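Local coordinates for Cbs-cp12 (Microcystis aeruginosa PCC 7806, PDB 5NMU), which joins a pair of CBS domains to a CP12 domain, assembles as a hexamer, and probably takes part in the redox regulation of photosynthesis in cyanobacteria, at the interface of chains A and B. Coordinates in Å, arbitrary orientation; residue numbers count along the deposited sequence, not the author numbering. Chains: chain A/B, Cbs-cp12.

The interface of chains A and B. Residues chain A 66-70; chain B 129-130, 133.
A:Pro69 pushes its ring against B:Phe129 and B:Val130 where two copies of this CBS-CP12 fusion pack around a two-fold axis, each through a loop: residues 66-70 of chain A follow helix 55-63, and the chain B residues lie in the stretch between helices 120-126 and 138-156. CG of A:Pro69 meets the phenyl ring, 3.8 Å from CD2 of B:Phe129 and equally near CA of B:Val130, while the neighbouring CD of A:Pro69 rests against the carbonyl O of B:Phe129 at 3.6 Å. CG2 of B:Val130 sits over the centre of the B:Phe129 ring, 4.0 Å above its plane, and also borders A:Pro69. On the other flank B:Pro133 presents CB to the backbone carbonyls of A:Gly66 and A:His67. A water at the edge of the phenyl ring, in its plane, links O of A:His67 to O of B:Phe129.

At the rim, the A:Lys70 chain crosses B:Val130 at a slant, its CG 4.1 Å from CG1 of B:Val130, then bends at chi3 (-67°) and chi4 (-52°), which brings the amine between the B:Val130 carbonyl and the A:Asp68 carboxylate. NZ of A:Lys70 donates to the carbonyl O of B:Val130 at 2.7 Å, nearly in line with the C=O bond (163°). NZ of A:Lys70 also forms a salt bridge with OD1 of A:Asp68 at 2.9 Å, while the A:Lys70 backbone N grips OD1 from the opposite face of the carboxylate. A methionine in place of A:Lys70 would probably leave the B:Val130 carbonyl without this donor and the A:Asp68 carboxylate without its charged mate.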
loop_
_atom_site.group_PDB
_atom_site.type_symbol
_atom_site.label_atom_id
_atom_site.label_comp_id
_atom_site.label_asym_id
_atom_site.label_seq_id
_atom_site.Cartn_x
_atom_site.Cartn_y
_atom_site.Cartn_z
ATOM N N GLY A 66 10.506 -20.296 -1.221
ATOM C CA GLY A 66 10.883 -21.670 -1.364
ATOM C C GLY A 66 9.982 -22.732 -0.797
ATOM O O GLY A 66 10.471 -23.803 -0.476
ATOM N N HIS A 67 8.684 -22.474 -0.679
ATOM C CA HIS A 67 7.754 -23.513 -0.233
ATOM C C HIS A 67 7.646 -24.590 -1.300
ATOM O O HIS A 67 7.985 -24.368 -2.464
ATOM C CB HIS A 67 6.377 -22.937 0.089
ATOM C CG HIS A 67 6.377 -22.010 1.257
ATOM N ND1 HIS A 67 5.655 -20.831 1.282
ATOM C CD2 HIS A 67 7.030 -22.077 2.439
ATOM C CE1 HIS A 67 5.859 -20.218 2.437
ATOM N NE2 HIS A 67 6.697 -20.950 3.148
ATOM N N ASP A 68 7.208 -25.764 -0.876
ATOM C CA ASP A 68 7.041 -26.919 -1.752
ATOM C C ASP A 68 5.644 -27.009 -2.367
ATOM O O ASP A 68 4.694 -27.396 -1.681
ATOM C CB ASP A 68 7.307 -28.207 -0.972
ATOM C CG ASP A 68 7.286 -29.455 -1.862
ATOM O OD1 ASP A 68 6.977 -29.376 -3.084
ATOM O OD2 ASP A 68 7.616 -30.522 -1.328
ATOM N N PRO A 69 5.528 -26.743 -3.689
ATOM C CA PRO A 69 4.212 -26.801 -4.286
ATOM C C PRO A 69 3.517 -28.163 -4.247
ATOM O O PRO A 69 2.269 -28.228 -4.430
ATOM C CB PRO A 69 4.469 -26.374 -5.753
ATOM C CG PRO A 69 5.837 -25.812 -5.792
ATOM C CD PRO A 69 6.565 -26.563 -4.726
ATOM N N LYS A 70 4.282 -29.232 -4.020
ATOM C CA LYS A 70 3.715 -30.589 -4.044
ATOM C C LYS A 70 2.923 -30.871 -2.785
ATOM O O LYS A 70 2.063 -31.729 -2.797
ATOM C CB LYS A 70 4.812 -31.635 -4.283
ATOM C CG LYS A 70 5.517 -31.469 -5.643
ATOM C CD LYS A 70 6.565 -32.564 -5.941
ATOM C CE LYS A 70 7.789 -32.493 -4.993
ATOM N NZ LYS A 70 8.489 -31.148 -4.880
ATOM N N PHE B 129 10.977 -24.643 -9.696
ATOM C CA PHE B 129 10.481 -24.447 -8.328
ATOM C C PHE B 129 9.586 -25.587 -7.838
ATOM O O PHE B 129 9.507 -25.814 -6.634
ATOM C CB PHE B 129 9.794 -23.047 -8.144
ATOM C CG PHE B 129 8.405 -22.951 -8.709
ATOM C CD1 PHE B 129 8.198 -22.786 -10.075
ATOM C CD2 PHE B 129 7.292 -23.047 -7.885
ATOM C CE1 PHE B 129 6.903 -22.677 -10.609
ATOM C CE2 PHE B 129 5.982 -22.927 -8.421
ATOM C CZ PHE B 129 5.800 -22.784 -9.789
ATOM N N VAL B 130 8.940 -26.332 -8.737
ATOM C CA VAL B 130 8.125 -27.485 -8.289
ATOM C C VAL B 130 9.050 -28.652 -7.864
ATOM O O VAL B 130 8.923 -29.227 -6.797
ATOM C CB VAL B 130 7.135 -27.949 -9.373
ATOM C CG1 VAL B 130 6.321 -29.154 -8.898
ATOM C CG2 VAL B 130 6.184 -26.802 -9.765
ATOM N N PRO B 133 12.359 -26.948 -4.836
ATOM C CA PRO B 133 12.057 -25.740 -4.059
ATOM C C PRO B 133 13.282 -25.356 -3.201
ATOM O O PRO B 133 13.830 -26.202 -2.524
ATOM C CB PRO B 133 10.875 -26.148 -3.187
ATOM C CG PRO B 133 10.954 -27.632 -3.109
ATOM C CD PRO B 133 11.594 -28.109 -4.378
HETATM O O HOH W 1 9.340 -23.317 -4.675
#